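Local coordinates for protein MIPZ (Caulobacter crescentus, PDB 2XJ9) that inhibits cell division as a P-loop ATPase that positions the division plane, forming gradients through localized dimerization and nucleoid binding, at residues A[221-226]-A[251-256]; A[128-133]-A[182-187]; A[37-42]-A[72-77]. The protein carries 1 engineered substitution. All coordinates share one frame; numbering follows the deposited sequence.

Contact 1 (A[221-226]-A[251-256]). With AGS (phosphothiophosphoric acid-adenylate ester), chain D.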
loop_
_atom_site.group_PDB
_atom_site.type_symbol
_atom_site.label_atom_id
_atom_site.label_comp_id
_atom_site.label_asym_id
_atom_site.label_seq_id
_atom_site.Cartn_x
_atom_site.Cartn_y
_atom_site.Cartn_z
ATOM N N ARG A 221 7.257 13.414 -3.369
ATOM C CA ARG A 221 8.384 14.227 -2.958
ATOM C C ARG A 221 9.295 13.486 -2.019
ATOM O O ARG A 221 8.892 13.109 -0.924
ATOM C CB ARG A 221 7.887 15.458 -2.236
ATOM C CG ARG A 221 7.270 16.474 -3.138
ATOM C CD ARG A 221 7.584 17.861 -2.626
ATOM N NE ARG A 221 7.273 18.875 -3.620
ATOM C CZ ARG A 221 6.082 19.447 -3.727
ATOM N NH1 ARG A 221 5.112 19.094 -2.896
ATOM N NH2 ARG A 221 5.864 20.367 -4.658
ATOM N N VAL A 222 10.538 13.319 -2.426
ATOM C CA VAL A 222 11.542 12.663 -1.607
ATOM C C VAL A 222 11.522 13.065 -0.133
ATOM O O VAL A 222 11.764 12.240 0.740
ATOM C CB VAL A 222 12.957 12.978 -2.146
ATOM C CG1 VAL A 222 13.925 11.858 -1.788
ATOM C CG2 VAL A 222 12.905 13.200 -3.654
ATOM N N ILE A 223 11.266 14.341 0.130
ATOM C CA ILE A 223 11.345 14.886 1.473
ATOM C C ILE A 223 10.229 14.324 2.366
ATOM O O ILE A 223 10.314 14.371 3.608
ATOM C CB ILE A 223 11.320 16.448 1.458
ATOM C CG1 ILE A 223 11.599 17.013 2.851
ATOM C CG2 ILE A 223 9.999 16.965 0.929
ATOM C CD1 ILE A 223 12.972 16.664 3.377
ATOM N N TYR A 224 9.195 13.772 1.734
ATOM C CA TYR A 224 8.090 13.175 2.484
ATOM C C TYR A 224 8.417 11.761 2.948
ATOM O O TYR A 224 7.616 11.119 3.637
ATOM C CB TYR A 224 6.830 13.134 1.636
ATOM C CG TYR A 224 6.126 14.470 1.460
ATOM C CD1 TYR A 224 6.191 15.455 2.436
ATOM C CD2 TYR A 224 5.402 14.748 0.310
ATOM C CE1 TYR A 224 5.553 16.674 2.265
ATOM C CE2 TYR A 224 4.768 15.950 0.144
ATOM C CZ TYR A 224 4.844 16.906 1.126
ATOM O OH TYR A 224 4.205 18.105 0.965
ATOM N N ARG A 225 9.596 11.272 2.576
ATOM C CA ARG A 225 9.857 9.851 2.688
ATOM C C ARG A 225 11.271 9.628 3.118
ATOM O O ARG A 225 11.625 8.565 3.604
ATOM C CB ARG A 225 9.622 9.182 1.337
ATOM C CG ARG A 225 10.831 8.477 0.849
ATOM C CD ARG A 225 10.560 7.687 -0.382
ATOM N NE ARG A 225 10.418 8.470 -1.554
ATOM C CZ ARG A 225 9.592 8.318 -2.574
ATOM N NH1 ARG A 225 9.726 9.204 -3.536
ATOM N NH2 ARG A 225 8.661 7.372 -2.657
ATOM N N GLU A 226 12.075 10.662 2.931
ATOM C CA GLU A 226 13.524 10.568 3.009
ATOM C C GLU A 226 14.024 10.592 4.447
ATOM O O GLU A 226 15.113 10.098 4.729
ATOM C CB GLU A 226 14.131 11.723 2.223
ATOM C CG GLU A 226 15.632 11.765 2.248
ATOM C CD GLU A 226 16.195 13.013 1.581
ATOM O OE1 GLU A 226 15.570 14.091 1.727
ATOM O OE2 GLU A 226 17.257 12.916 0.916
ATOM N N LEU A 251 10.141 24.420 0.363
ATOM C CA LEU A 251 9.157 25.478 0.491
ATOM C C LEU A 251 7.824 25.066 -0.101
ATOM O O LEU A 251 6.785 25.291 0.505
ATOM C CB LEU A 251 9.667 26.776 -0.139
ATOM C CG LEU A 251 10.975 27.304 0.470
ATOM C CD1 LEU A 251 11.328 28.669 -0.118
ATOM C CD2 LEU A 251 10.900 27.361 2.008
ATOM N N ALA A 252 7.840 24.452 -1.275
ATOM C CA ALA A 252 6.594 23.974 -1.857
ATOM C C ALA A 252 5.922 22.967 -0.924
ATOM O O ALA A 252 4.691 22.904 -0.828
ATOM C CB ALA A 252 6.850 23.347 -3.196
ATOM N N ALA A 253 6.745 22.186 -0.236
ATOM C CA ALA A 253 6.260 21.130 0.647
ATOM C C ALA A 253 5.538 21.664 1.888
ATOM O O ALA A 253 4.407 21.254 2.194
ATOM C CB ALA A 253 7.410 20.207 1.060
ATOM N N ARG A 254 6.192 22.569 2.607
ATOM C CA ARG A 254 5.591 23.102 3.810
ATOM C C ARG A 254 4.355 23.893 3.405
ATOM O O ARG A 254 3.403 24.040 4.186
ATOM C CB ARG A 254 6.587 23.956 4.574
ATOM C CG ARG A 254 6.731 25.365 4.054
ATOM C CD ARG A 254 8.018 25.988 4.561
ATOM N NE ARG A 254 8.300 25.518 5.885
ATOM C CZ ARG A 254 9.317 24.818 6.380
ATOM N NH1 ARG A 254 9.211 24.539 7.665
ATOM N NH2 ARG A 254 10.393 24.418 5.703
ATOM N N GLN A 255 4.369 24.382 2.168
ATOM C CA GLN A 255 3.186 24.988 1.563
ATOM C C GLN A 255 1.985 24.043 1.531
ATOM O O GLN A 255 0.975 24.327 2.162
ATOM C CB GLN A 255 3.494 25.491 0.152
ATOM C CG GLN A 255 3.861 26.959 0.099
ATOM C CD GLN A 255 2.799 27.832 0.753
ATOM O OE1 GLN A 255 2.966 29.050 0.869
ATOM N NE2 GLN A 255 1.698 27.210 1.185
ATOM N N GLU A 256 2.103 22.934 0.799
ATOM C CA GLU A 256 1.041 21.934 0.684
ATOM C C GLU A 256 0.542 21.446 2.022
ATOM O O GLU A 256 -0.653 21.231 2.203
ATOM C CB GLU A 256 1.558 20.712 -0.037
ATOM C CG GLU A 256 1.875 20.917 -1.464
ATOM C CD GLU A 256 2.537 19.716 -2.040
ATOM O OE1 GLU A 256 2.956 18.856 -1.236
ATOM O OE2 GLU A 256 2.645 19.626 -3.280
HETATM P PG AGS D . -0.065 0.601 4.225
HETATM S S1G AGS D . -1.279 -0.147 3.676
HETATM O O2G AGS D . 1.255 -0.129 4.111
HETATM O O3G AGS D . -0.215 1.200 5.607
HETATM P PB AGS D . 0.084 3.437 3.790
HETATM O O1B AGS D . -1.283 3.951 3.395
HETATM O O2B AGS D . 0.645 3.484 5.189
HETATM O O3B AGS D . 0.114 1.903 3.275
HETATM P PA AGS D . 2.446 4.908 3.188
HETATM O O1A AGS D . 2.145 6.135 4.024
HETATM O O2A AGS D . 3.431 3.914 3.683
HETATM O O3A AGS D . 1.101 4.160 2.794
HETATM O "O5'" AGS D . 2.873 5.371 1.717
HETATM C "C5'" AGS D . 3.175 4.393 0.736
HETATM C "C4'" AGS D . 4.591 4.614 0.182
HETATM O "O4'" AGS D . 4.560 5.876 -0.429
HETATM C "C3'" AGS D . 5.695 4.726 1.219
HETATM O "O3'" AGS D . 6.901 4.246 0.652
HETATM C "C2'" AGS D . 5.908 6.201 1.483
HETATM O "O2'" AGS D . 7.281 6.408 1.843
HETATM C "C1'" AGS D . 5.512 6.775 0.139
HETATM N N9 AGS D . 4.765 8.051 0.048
HETATM C C8 AGS D . 3.486 8.260 0.439
HETATM N N7 AGS D . 3.086 9.533 0.157
HETATM C C5 AGS D . 4.129 10.130 -0.448
HETATM C C6 AGS D . 4.385 11.449 -1.004
HETATM N N6 AGS D . 3.422 12.391 -0.958
HETATM N N1 AGS D . 5.600 11.662 -1.553
HETATM C C2 AGS D . 6.569 10.735 -1.597
HETATM N N3 AGS D . 6.410 9.508 -1.107
HETATM C C4 AGS D . 5.229 9.159 -0.537
#

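Contact 2 (A[128-133]-A[182-187]). With AGS (phosphothiophosphoric acid-adenylate ester), chain D.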
loop_
_atom_site.group_PDB
_atom_site.type_symbol
_atom_site.label_atom_id
_atom_site.label_comp_id
_atom_site.label_asym_id
_atom_site.label_seq_id
_atom_site.Cartn_x
_atom_site.Cartn_y
_atom_site.Cartn_z
ATOM N N LEU A 128 -12.895 13.393 12.534
ATOM C CA LEU A 128 -12.463 13.555 11.156
ATOM C C LEU A 128 -11.874 12.247 10.615
ATOM O O LEU A 128 -11.136 11.539 11.302
ATOM C CB LEU A 128 -11.426 14.675 11.076
ATOM C CG LEU A 128 -10.866 15.051 9.709
ATOM C CD1 LEU A 128 -11.976 15.369 8.726
ATOM C CD2 LEU A 128 -9.897 16.200 9.828
ATOM N N VAL A 129 -12.209 11.918 9.380
ATOM C CA VAL A 129 -11.568 10.807 8.703
ATOM C C VAL A 129 -10.799 11.341 7.504
ATOM O O VAL A 129 -11.399 11.708 6.497
ATOM C CB VAL A 129 -12.600 9.794 8.175
ATOM C CG1 VAL A 129 -11.898 8.723 7.394
ATOM C CG2 VAL A 129 -13.396 9.189 9.312
ATOM N N VAL A 130 -9.479 11.409 7.620
ATOM C CA VAL A 130 -8.629 11.808 6.496
ATOM C C VAL A 130 -8.305 10.586 5.650
ATOM O O VAL A 130 -7.720 9.633 6.150
ATOM C CB VAL A 130 -7.337 12.427 6.994
ATOM C CG1 VAL A 130 -6.557 12.979 5.853
ATOM C CG2 VAL A 130 -7.651 13.521 7.975
ATOM N N THR A 131 -8.709 10.595 4.384
ATOM C CA THR A 131 -8.522 9.435 3.506
ATOM C C THR A 131 -7.697 9.770 2.266
ATOM O O THR A 131 -8.246 10.150 1.236
ATOM C CB THR A 131 -9.851 8.874 3.022
ATOM O OG1 THR A 131 -10.438 8.102 4.063
ATOM C CG2 THR A 131 -9.626 7.977 1.849
ATOM N N PRO A 132 -6.373 9.621 2.358
ATOM C CA PRO A 132 -5.489 9.934 1.246
ATOM C C PRO A 132 -5.588 8.834 0.237
ATOM O O PRO A 132 -5.747 7.704 0.645
ATOM C CB PRO A 132 -4.117 9.869 1.887
ATOM C CG PRO A 132 -4.266 8.810 2.896
ATOM C CD PRO A 132 -5.656 8.947 3.447
ATOM N N MET A 133 -5.501 9.144 -1.045
ATOM C CA MET A 133 -5.476 8.095 -2.044
ATOM C C MET A 133 -4.530 8.433 -3.203
ATOM O O MET A 133 -4.177 9.599 -3.413
ATOM C CB MET A 133 -6.876 7.855 -2.591
ATOM C CG MET A 133 -7.303 8.846 -3.651
ATOM S SD MET A 133 -8.953 8.485 -4.295
ATOM C CE MET A 133 -8.674 6.995 -5.249
ATOM N N VAL A 182 -12.706 13.721 4.689
ATOM C CA VAL A 182 -11.938 14.353 3.609
ATOM C C VAL A 182 -11.090 13.387 2.797
ATOM O O VAL A 182 -10.211 12.738 3.335
ATOM C CB VAL A 182 -10.979 15.396 4.173
ATOM C CG1 VAL A 182 -10.008 15.829 3.124
ATOM C CG2 VAL A 182 -11.753 16.577 4.704
ATOM N N VAL A 183 -11.342 13.303 1.501
ATOM C CA VAL A 183 -10.517 12.492 0.607
ATOM C C VAL A 183 -9.508 13.356 -0.147
ATOM O O VAL A 183 -9.901 14.182 -0.961
ATOM C CB VAL A 183 -11.368 11.834 -0.475
ATOM C CG1 VAL A 183 -10.475 11.208 -1.491
ATOM C CG2 VAL A 183 -12.281 10.807 0.106
ATOM N N LEU A 184 -8.210 13.187 0.093
ATOM C CA LEU A 184 -7.245 13.946 -0.700
ATOM C C LEU A 184 -6.344 13.084 -1.544
ATOM O O LEU A 184 -6.053 11.972 -1.187
ATOM C CB LEU A 184 -6.453 14.931 0.154
ATOM C CG LEU A 184 -5.679 14.554 1.413
ATOM C CD1 LEU A 184 -6.429 13.528 2.147
ATOM C CD2 LEU A 184 -4.305 14.058 1.014
ATOM N N ARG A 185 -5.933 13.602 -2.691
ATOM C CA ARG A 185 -5.107 12.847 -3.628
ATOM C C ARG A 185 -3.628 13.025 -3.336
ATOM O O ARG A 185 -3.127 14.140 -3.265
ATOM C CB ARG A 185 -5.391 13.290 -5.048
ATOM C CG ARG A 185 -6.786 13.032 -5.551
ATOM C CD ARG A 185 -6.651 12.918 -7.049
ATOM N NE ARG A 185 -7.783 13.425 -7.755
ATOM C CZ ARG A 185 -7.927 14.459 -8.582
ATOM N NH1 ARG A 185 -9.150 14.611 -9.048
ATOM N NH2 ARG A 185 -6.971 15.311 -8.962
ATOM N N ASN A 186 -2.927 11.914 -3.189
ATOM C CA ASN A 186 -1.567 11.923 -2.680
ATOM C C ASN A 186 -0.569 11.358 -3.714
ATOM O O ASN A 186 -0.959 10.674 -4.656
ATOM C CB ASN A 186 -1.564 11.145 -1.365
ATOM C CG ASN A 186 -0.199 11.033 -0.751
ATOM O OD1 ASN A 186 0.321 9.926 -0.540
ATOM N ND2 ASN A 186 0.398 12.171 -0.450
ATOM N N ARG A 187 0.715 11.666 -3.554
ATOM C CA ARG A 187 1.737 11.272 -4.535
ATOM C C ARG A 187 1.422 11.703 -5.961
ATOM O O ARG A 187 1.641 10.954 -6.900
ATOM C CB ARG A 187 2.001 9.765 -4.507
ATOM C CG ARG A 187 2.914 9.339 -3.376
ATOM C CD ARG A 187 4.144 8.638 -3.908
ATOM N NE ARG A 187 4.048 7.194 -3.783
ATOM C CZ ARG A 187 5.054 6.374 -4.035
ATOM N NH1 ARG A 187 4.888 5.072 -3.891
ATOM N NH2 ARG A 187 6.222 6.856 -4.426
HETATM P PG AGS D . -0.065 0.601 4.225
HETATM S S1G AGS D . -1.279 -0.147 3.676
HETATM O O2G AGS D . 1.255 -0.129 4.111
HETATM O O3G AGS D . -0.215 1.200 5.607
HETATM P PB AGS D . 0.084 3.437 3.790
HETATM O O1B AGS D . -1.283 3.951 3.395
HETATM O O2B AGS D . 0.645 3.484 5.189
HETATM O O3B AGS D . 0.114 1.903 3.275
HETATM P PA AGS D . 2.446 4.908 3.188
HETATM O O1A AGS D . 2.145 6.135 4.024
HETATM O O2A AGS D . 3.431 3.914 3.683
HETATM O O3A AGS D . 1.101 4.160 2.794
HETATM O "O5'" AGS D . 2.873 5.371 1.717
HETATM C "C5'" AGS D . 3.175 4.393 0.736
HETATM C "C4'" AGS D . 4.591 4.614 0.182
HETATM O "O4'" AGS D . 4.560 5.876 -0.429
HETATM C "C3'" AGS D . 5.695 4.726 1.219
HETATM O "O3'" AGS D . 6.901 4.246 0.652
HETATM C "C2'" AGS D . 5.908 6.201 1.483
HETATM O "O2'" AGS D . 7.281 6.408 1.843
HETATM C "C1'" AGS D . 5.512 6.775 0.139
HETATM N N9 AGS D . 4.765 8.051 0.048
HETATM C C8 AGS D . 3.486 8.260 0.439
HETATM N N7 AGS D . 3.086 9.533 0.157
HETATM C C5 AGS D . 4.129 10.130 -0.448
HETATM C C6 AGS D . 4.385 11.449 -1.004
HETATM N N6 AGS D . 3.422 12.391 -0.958
HETATM N N1 AGS D . 5.600 11.662 -1.553
HETATM C C2 AGS D . 6.569 10.735 -1.597
HETATM N N3 AGS D . 6.410 9.508 -1.107
HETATM C C4 AGS D . 5.229 9.159 -0.537
#

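Contact 3 (A[37-42]-A[72-77]). Engineered in segment 37-42: Ala42 (natural residue Asp).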
loop_
_atom_site.group_PDB
_atom_site.type_symbol
_atom_site.label_atom_id
_atom_site.label_comp_id
_atom_site.label_asym_id
_atom_site.label_seq_id
_atom_site.Cartn_x
_atom_site.Cartn_y
_atom_site.Cartn_z
ATOM N N ALA A 37 -1.503 12.610 20.846
ATOM C CA ALA A 37 -1.288 11.189 21.092
ATOM C C ALA A 37 -1.348 10.422 19.767
ATOM O O ALA A 37 -2.224 10.656 18.930
ATOM C CB ALA A 37 -2.319 10.664 22.037
ATOM N N VAL A 38 -0.408 9.507 19.574
ATOM C CA VAL A 38 -0.355 8.741 18.339
ATOM C C VAL A 38 -0.633 7.298 18.652
ATOM O O VAL A 38 0.081 6.687 19.456
ATOM C CB VAL A 38 1.035 8.819 17.657
ATOM C CG1 VAL A 38 1.100 7.891 16.483
ATOM C CG2 VAL A 38 1.340 10.223 17.191
ATOM N N ILE A 39 -1.663 6.762 18.006
ATOM C CA ILE A 39 -2.012 5.362 18.134
ATOM C C ILE A 39 -1.927 4.700 16.781
ATOM O O ILE A 39 -2.593 5.140 15.844
ATOM C CB ILE A 39 -3.453 5.202 18.604
ATOM C CG1 ILE A 39 -3.666 5.925 19.931
ATOM C CG2 ILE A 39 -3.821 3.726 18.702
ATOM C CD1 ILE A 39 -5.037 5.745 20.468
ATOM N N ASP A 40 -1.121 3.639 16.684
ATOM C CA ASP A 40 -0.887 2.912 15.433
ATOM C C ASP A 40 -1.543 1.551 15.504
ATOM O O ASP A 40 -1.115 0.707 16.284
ATOM C CB ASP A 40 0.622 2.738 15.200
ATOM C CG ASP A 40 0.962 2.115 13.821
ATOM O OD1 ASP A 40 2.116 2.307 13.360
ATOM O OD2 ASP A 40 0.100 1.440 13.195
ATOM N N LEU A 41 -2.569 1.337 14.688
ATOM C CA LEU A 41 -3.276 0.064 14.642
ATOM C C LEU A 41 -2.806 -0.886 13.538
ATOM O O LEU A 41 -3.443 -1.917 13.305
ATOM C CB LEU A 41 -4.761 0.299 14.444
ATOM C CG LEU A 41 -5.434 1.296 15.362
ATOM C CD1 LEU A 41 -6.919 1.111 15.244
ATOM C CD2 LEU A 41 -4.963 1.080 16.771
ATOM N N ALA A 42 -1.730 -0.539 12.830
ATOM C CA ALA A 42 -1.071 -1.508 11.963
ATOM C C ALA A 42 -0.131 -2.333 12.852
ATOM O O ALA A 42 1.033 -1.981 13.051
ATOM C CB ALA A 42 -0.317 -0.812 10.853
ATOM N N LEU A 72 1.467 5.524 21.776
ATOM C CA LEU A 72 0.736 4.580 22.616
ATOM C C LEU A 72 0.599 3.194 21.994
ATOM O O LEU A 72 0.035 3.025 20.914
ATOM C CB LEU A 72 -0.656 5.130 22.927
ATOM C CG LEU A 72 -0.977 5.650 24.335
ATOM C CD1 LEU A 72 0.216 6.226 25.053
ATOM C CD2 LEU A 72 -2.072 6.681 24.261
ATOM N N ASN A 73 1.101 2.189 22.694
ATOM C CA ASN A 73 1.003 0.829 22.205
ATOM C C ASN A 73 -0.131 0.118 22.891
ATOM O O ASN A 73 -0.478 0.450 24.009
ATOM C CB ASN A 73 2.302 0.079 22.481
ATOM C CG ASN A 73 3.498 0.734 21.835
ATOM O OD1 ASN A 73 3.501 1.008 20.632
ATOM N ND2 ASN A 73 4.520 1.006 22.633
ATOM N N LEU A 74 -0.709 -0.868 22.227
ATOM C CA LEU A 74 -1.732 -1.677 22.857
ATOM C C LEU A 74 -1.108 -2.761 23.767
ATOM O O LEU A 74 -1.682 -3.099 24.805
ATOM C CB LEU A 74 -2.668 -2.276 21.806
ATOM C CG LEU A 74 -2.837 -1.410 20.550
ATOM C CD1 LEU A 74 -4.128 -1.726 19.792
ATOM C CD2 LEU A 74 -2.786 0.051 20.903
ATOM N N SER A 75 0.068 -3.284 23.388
ATOM C CA SER A 75 0.784 -4.292 24.185
ATOM C C SER A 75 2.163 -3.824 24.578
ATOM O O SER A 75 2.485 -2.651 24.458
ATOM C CB SER A 75 0.962 -5.583 23.408
ATOM O OG SER A 75 -0.273 -6.080 22.968
ATOM N N ASP A 76 2.976 -4.766 25.050
ATOM C CA ASP A 76 4.399 -4.533 25.269
ATOM C C ASP A 76 5.069 -5.087 24.041
ATOM O O ASP A 76 6.278 -4.953 23.854
ATOM C CB ASP A 76 4.887 -5.279 26.507
ATOM C CG ASP A 76 3.850 -5.295 27.630
ATOM O OD1 ASP A 76 3.165 -6.333 27.781
ATOM O OD2 ASP A 76 3.712 -4.275 28.352
ATOM N N ASN A 77 4.239 -5.712 23.206
ATOM C CA ASN A 77 4.644 -6.279 21.932
ATOM C C ASN A 77 3.424 -6.472 21.026
ATOM O O ASN A 77 2.671 -7.444 21.184
ATOM C CB ASN A 77 5.355 -7.612 22.164
ATOM C CG ASN A 77 5.822 -8.259 20.881
ATOM O OD1 ASN A 77 5.086 -8.319 19.899
ATOM N ND2 ASN A 77 7.057 -8.745 20.878
HETATM O O HOH W 1 1.171 3.353 18.581
#

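Contact 1 (A[221-226]-A[251-256])
Tyr224 and Glu256 meet where the adenine-binding loop of this P-loop ATPase lies against helix 249-263. The Tyr224 hydroxyl donates to the carboxylate, OH to Glu256 OE1 2.6 Å, nearly in line with the CD-OE1 bond. Ring and carboxylate planes lie only 28° apart, and OE1 sits at the ring edge. Glu256 gets there with an extended chain, CD anti to CA (chi2 173°). Its other oxygen, OE2, faces Arg221 tip to tip in a salt bridge from NH1, although the exact place of NH1 is doubtful in the model. One carboxylate thus ties two loop side chains to the helix. The methyl of Ala252 lies over one face of the guanidinium, CB to Arg221 NH2 3.5 Å. Ala253 adds the apolar contact, its CB 4.2 Å from Ile223 CG2 and equally near Tyr224 CE1. Further out, His24 packs edge-to-face on the Tyr224 ring. Arg225, which does not touch the helix segment, forms a salt bridge through NH1 with Glu192 of the second subunit and so carries the loop into the dimer interface. The nucleotide is held from the same loop. Tyr224 CD2 comes 3.3 Å from N6 of the adenine, and N3 lies over one face of the Arg225 guanidinium, toward its rim. The backbone of Arg221 recognises the base directly, its N donating to adenine N1 at 3.0 Å.

Contact 2 (A[128-133]-A[182-187])
Val130 CG1 touches Leu184 CD1 at 3.7 Å between two neighbouring parallel strands of the central sheet, 128-134 and 180-186. Pro132 lies on the same face as these two, and Ile21 of helix 18-30 covers all three. On the opposite face Met133 SD meets Val183 CG1 at 4.2 Å, and Thr131 OG1 is bonded to Gly10 O. Backbone bonds alternate along the pair: Val182 N to Val129 O, Thr131 N to Val182 O, a weak one from Leu184 N to Thr131 O, then Met133 N to Leu184 O at 2.9 Å. The last, Asn186 N to Met133 O at 2.6 Å, brings this part of the chain to the nucleotide. Beyond it Arg187 turns away from strand 128-134. From CB, its CG (anti to the carbonyl carbon, chi1 -80°) stands over the adenine face, 3.3 Å from C5. CD follows over the same face, 3.6 Å from C4. NE reaches the ribose, 3.6 Å from O4', and O4' lies over one face of the guanidinium. At the tip, NH1 bonds to Asn134 OD1 of the second subunit. An alanine here would probably leave one adenine face without its aliphatic cover and deprive that Asn134 of its donor. The chemistry therefore divides: apolar side chains and backbone bonds join the strands, whereas Arg187 couples base, sugar and partner subunit.

Contact 3 (A[37-42]-A[72-77])
Val38 and Leu72 share the one direct backbone hydrogen bond between segments 37-42 and 72-77, Leu72 N to Val38 O 2.9 Å, met nearly along the C=O axis. The next link passes through water: the molecule accepts from Asp40 N at 3.0 Å and donates to Leu72 O at 2.6 Å, so segment 72-77 has already drawn off from strand 36-40. This is the edge of the parallel P-loop sheet, where strand 70-72 is outermost within the chain and pairs with strand 36-40 before leaving for helix 78-81. Apolar contacts take over as the backbones part. The two branches of Ile39 divide the work: CG1, anti to the carbonyl carbon (chi1 -57°), approaches Leu72 CB at 4.3 Å, and CG2 reaches Leu74 CD2 at 4.4 Å. Leu41 adds its CD2, 4.2 Å from Leu74 CD1. Helix 86-103 closes over this patch with Ala100 against Leu72 and Ala96 against Leu74. Among the polar side chains, Asp40 OD2 accepts from Ala42 N at 2.7 Å, forming an Asx turn that bends the chain past the strand end; Ala42 is an engineered replacement for aspartate. The other carboxylate oxygen, Asp40 OD1, accepts from Ala49 N near the start of helix 47-62, and the side chain lies about 7 Å from the bound magnesium ion.

How the contacts relate
Contacts 1 and 2 border the same nucleotide. Their centres lie 16 Å apart, and they touch at Arg225 NH2 and Arg187 NH2, 3.1 Å from each other, two like charges with Asp220 nearby as a long, weak partner of both arginines. Contact 1 supplies the adenine loop, contact 2 the strand end beside the base. Contact 3 belongs to the same sheet as contact 2 but lies at its edge, with centres 22 Å apart and nearest atoms about 12 Å; of its residues, Asp40 comes toward the phosphate and magnesium end, its side chain about 8 Å from the nucleotide. Contacts 1 and 3 are 26 Å apart between centres. Contacts 1 and 2 reach the second subunit, whereas contact 3 does not.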